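Local coordinates for protein tail component (Lactobacillus phage J-1, PDB 5LY8) that probably recognises host cell-surface carbohydrate through modules inserted in the phage distal tail protein, of which this chain is the second, at residues G103-A106 and A107-G110; G28-L31 and N32-V35. All coordinates share one frame; numbering follows the deposited sequence.

Interaction 1 (G103-A106 and A107-G110). With MG (magnesium ion), chain B.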
loop_
_atom_site.group_PDB
_atom_site.type_symbol
_atom_site.label_atom_id
_atom_site.label_comp_id
_atom_site.label_asym_id
_atom_site.label_seq_id
_atom_site.Cartn_x
_atom_site.Cartn_y
_atom_site.Cartn_z
ATOM N N GLY A 103 -3.800 -10.704 9.794
ATOM C CA GLY A 103 -3.447 -11.952 10.447
ATOM C C GLY A 103 -3.389 -13.049 9.417
ATOM O O GLY A 103 -4.092 -12.992 8.423
ATOM N N THR A 104 -2.561 -14.094 9.693
ATOM C CA THR A 104 -2.463 -15.177 8.723
ATOM C C THR A 104 -2.263 -16.517 9.445
ATOM O O THR A 104 -2.138 -16.599 10.681
ATOM C CB THR A 104 -1.410 -14.834 7.618
ATOM O OG1 THR A 104 -1.448 -15.796 6.536
ATOM C CG2 THR A 104 0.027 -14.718 8.157
ATOM N N ASN A 105 -2.116 -17.500 8.593
ATOM C CA ASN A 105 -2.007 -18.882 9.061
ATOM C C ASN A 105 -1.395 -19.682 7.961
ATOM O O ASN A 105 -1.176 -19.193 6.841
ATOM C CB ASN A 105 -3.268 -19.551 9.638
ATOM C CG ASN A 105 -3.945 -19.073 10.882
ATOM O OD1 ASN A 105 -5.164 -18.911 10.893
ATOM N ND2 ASN A 105 -3.253 -19.152 12.008
ATOM N N ALA A 106 -0.828 -20.828 8.287
ATOM C CA ALA A 106 -0.148 -21.532 7.243
ATOM C C ALA A 106 -0.939 -21.649 5.953
ATOM O O ALA A 106 -0.423 -21.245 4.922
ATOM C CB ALA A 106 0.299 -22.900 7.734
ATOM N N ALA A 107 -2.211 -22.068 6.016
ATOM C CA ALA A 107 -2.995 -22.348 4.816
ATOM C C ALA A 107 -3.487 -21.104 4.093
ATOM O O ALA A 107 -3.937 -21.186 2.955
ATOM C CB ALA A 107 -4.176 -23.251 5.166
ATOM N N GLU A 108 -3.386 -19.935 4.747
ATOM C CA GLU A 108 -3.885 -18.683 4.191
ATOM C C GLU A 108 -2.883 -18.010 3.283
ATOM O O GLU A 108 -1.670 -18.053 3.526
ATOM C CB GLU A 108 -4.337 -17.748 5.307
ATOM C CG GLU A 108 -5.467 -18.350 6.133
ATOM C CD GLU A 108 -5.886 -17.550 7.345
ATOM O OE1 GLU A 108 -5.355 -16.448 7.576
ATOM O OE2 GLU A 108 -6.734 -18.068 8.110
ATOM N N VAL A 109 -3.417 -17.316 2.254
ATOM C CA VAL A 109 -2.637 -16.589 1.257
ATOM C C VAL A 109 -3.266 -15.221 1.064
ATOM O O VAL A 109 -4.498 -15.113 0.921
ATOM C CB VAL A 109 -2.571 -17.387 -0.078
ATOM C CG1 VAL A 109 -2.040 -16.556 -1.241
ATOM C CG2 VAL A 109 -1.742 -18.662 0.098
ATOM N N GLY A 110 -2.450 -14.182 0.999
ATOM C CA GLY A 110 -3.020 -12.869 0.747
ATOM C C GLY A 110 -1.934 -11.865 0.497
ATOM O O GLY A 110 -0.766 -12.107 0.797
HETATM MG MG MG B . 0.326 -18.912 4.361
#

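Interaction 2 (G28-L31 and N32-V35)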
loop_
_atom_site.group_PDB
_atom_site.type_symbol
_atom_site.label_atom_id
_atom_site.label_comp_id
_atom_site.label_asym_id
_atom_site.label_seq_id
_atom_site.Cartn_x
_atom_site.Cartn_y
_atom_site.Cartn_z
ATOM N N GLY A 28 -14.818 10.621 -3.246
ATOM C CA GLY A 28 -13.637 11.153 -3.913
ATOM C C GLY A 28 -12.638 10.076 -4.249
ATOM O O GLY A 28 -11.425 10.333 -4.264
ATOM N N VAL A 29 -13.144 8.866 -4.515
ATOM C CA VAL A 29 -12.318 7.707 -4.851
ATOM C C VAL A 29 -12.937 6.940 -6.004
ATOM O O VAL A 29 -14.140 7.096 -6.299
ATOM C CB VAL A 29 -12.107 6.747 -3.648
ATOM C CG1 VAL A 29 -11.338 7.414 -2.527
ATOM C CG2 VAL A 29 -13.417 6.133 -3.150
ATOM N N THR A 30 -12.131 6.070 -6.641
ATOM C CA THR A 30 -12.626 5.192 -7.681
ATOM C C THR A 30 -12.290 3.758 -7.338
ATOM O O THR A 30 -11.226 3.471 -6.770
ATOM C CB THR A 30 -12.171 5.620 -9.062
ATOM O OG1 THR A 30 -10.763 5.671 -9.071
ATOM C CG2 THR A 30 -12.748 6.968 -9.480
ATOM N N LEU A 31 -13.192 2.863 -7.681
ATOM C CA LEU A 31 -13.077 1.456 -7.379
ATOM C C LEU A 31 -12.577 0.664 -8.541
ATOM O O LEU A 31 -13.018 0.864 -9.672
ATOM C CB LEU A 31 -14.455 0.922 -6.952
ATOM C CG LEU A 31 -15.070 1.614 -5.725
ATOM C CD1 LEU A 31 -16.576 1.314 -5.601
ATOM C CD2 LEU A 31 -14.283 1.283 -4.452
ATOM N N ASN A 32 -11.643 -0.260 -8.276
ATOM C CA ASN A 32 -11.195 -1.227 -9.263
ATOM C C ASN A 32 -10.702 -0.637 -10.591
ATOM O O ASN A 32 -10.894 -1.255 -11.649
ATOM C CB ASN A 32 -12.303 -2.276 -9.481
ATOM C CG ASN A 32 -12.581 -3.001 -8.197
ATOM O OD1 ASN A 32 -11.645 -3.338 -7.459
ATOM N ND2 ASN A 32 -13.833 -3.323 -7.934
ATOM N N ASN A 33 -9.985 0.494 -10.534
ATOM C CA ASN A 33 -9.469 1.111 -11.758
ATOM C C ASN A 33 -8.146 1.828 -11.492
ATOM O O ASN A 33 -7.874 2.888 -12.091
ATOM C CB ASN A 33 -10.529 2.069 -12.344
ATOM C CG ASN A 33 -10.709 3.330 -11.531
ATOM O OD1 ASN A 33 -10.373 3.385 -10.338
ATOM N ND2 ASN A 33 -11.148 4.410 -12.172
ATOM N N GLY A 34 -7.334 1.261 -10.606
ATOM C CA GLY A 34 -6.060 1.861 -10.260
ATOM C C GLY A 34 -4.870 1.144 -10.843
ATOM O O GLY A 34 -4.973 0.456 -11.862
ATOM N N VAL A 35 -3.734 1.295 -10.173
ATOM C CA VAL A 35 -2.468 0.748 -10.660
ATOM C C VAL A 35 -1.941 -0.254 -9.649
ATOM O O VAL A 35 -1.864 0.041 -8.450
ATOM C CB VAL A 35 -1.418 1.867 -10.871
ATOM C CG1 VAL A 35 -0.176 1.311 -11.552
ATOM C CG2 VAL A 35 -1.988 3.048 -11.664
HETATM O O HOH W 1 -9.088 1.688 -7.787
#

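Interaction 1 (G103-A106 and A107-G110)
Asn-105 and Glu-108 close a type I beta turn that supplies part of a magnesium site. The turn is defined by Glu-108 N donating to Asn-105 O (3.1 Å), with Ala-106 and Ala-107 at its corners. The bond is bent, at 145° about the hydrogen, and its donor stands 66° out of the carbonyl plane, so it does not use a lone pair. This tight curl brings Ala-106 O and Glu-108 O to the magnesium, at 2.5 Å and 2.3 Å. Glu-108 thus binds the metal through its carbonyl; its carboxylate stays clear, the nearer oxygen, OE1, being 7.0 Å from the magnesium. With CG anti to its own carbonyl carbon (chi1 -61°) and the chain extended beyond, Glu-108 runs alongside the Asn-105 side chain, and its OE1 comes 3.4 Å from Thr-104 CA. Thr-104 slides past the other way, its OG1 3.7 Å from Glu-108 CB, and hydrogen-bonds Asp-130 OD2, a second-shell link that would steady this metal ligand. Ser-132 O and Asn-135 O also bind the magnesium. The turn joins strand 94-103 to strand 110-118: Gly-103 pairs with Ser-223 of strand 223-238, while Gly-110 pairs with Asp-130 at the end of strand 121-130.

Interaction 2 (G28-L31 and N32-V35)
Leu-31 and Asn-32 form the corners of a four-residue reverse turn, Thr-30 to Asn-33, that ends the short strand 30-31. Their backbone shape resembles a type II turn, since Leu-31 is extended and Asn-32 takes up the left-handed helical region (phi 54°, psi also positive). The usual closing backbone bond is missing, however, because Thr-30 O and Asn-33 N stand 5.0 Å apart, and a side-chain bond and a water do the closing instead.

The Asn-33 side chain makes the first of these closures. Its CG sits between its own backbone N and carbonyl carbon (chi1 72°), which folds the amide back over the turn towards Thr-30. The two side chains cross at about a right angle, and the hydroxyl of Thr-30 OG1 donates to Asn-33 OD1 over a short 2.6 Å. The hydroxyl oxygen meets the carbonyl at 117°, in its plane and on a lone pair, which is good evidence for a directed bond. Thr-30 CB follows its hydroxyl to the outer edge of the amide, 3.1 Å from Asn-33 OD1 and somewhat out of the amide plane.

The contact of Leu-31 with Asn-32 is that of neighbours in sequence: Asn-32 CB lies 3.2 Å from Leu-31 O, and both side chains then leave for other partners. The end of Leu-31 leads away, and its side chain touches Met-78. Asn-32 is held at both ends of its amide, OD1 accepting from Ser-77 N and ND2 donating to Gly-52 O, while backbone bonds of Thr-30 with Ser-79 and of Asn-32 with Ser-77 fix the turn to strand 73-81. The water completes the closure, donating to Thr-30 O at 3.0 Å and accepting from Asn-33 N at 3.1 Å.

How the interactions relate
Interaction 2 precedes interaction 1 along the chain, and both belong to the same carbohydrate-binding domain, a beta-sheet-rich module of the concanavalin clan. They are separate: their centres are 26 Å apart and their nearest atoms about 15 Å. Strand 30-31, which leads into the turn of interaction 2, pairs with strand 73-81 in the mixed sheet. Interaction 1 lies between strand 94-103 of the six-stranded antiparallel sheet and strand 110-118 of that same mixed sheet, where strand 208-216 pairs with both 73-81 and 110-118. One loop connects the two sheets and carries a metal; the other, away from the annotated sites, lies at an edge of the mixed sheet.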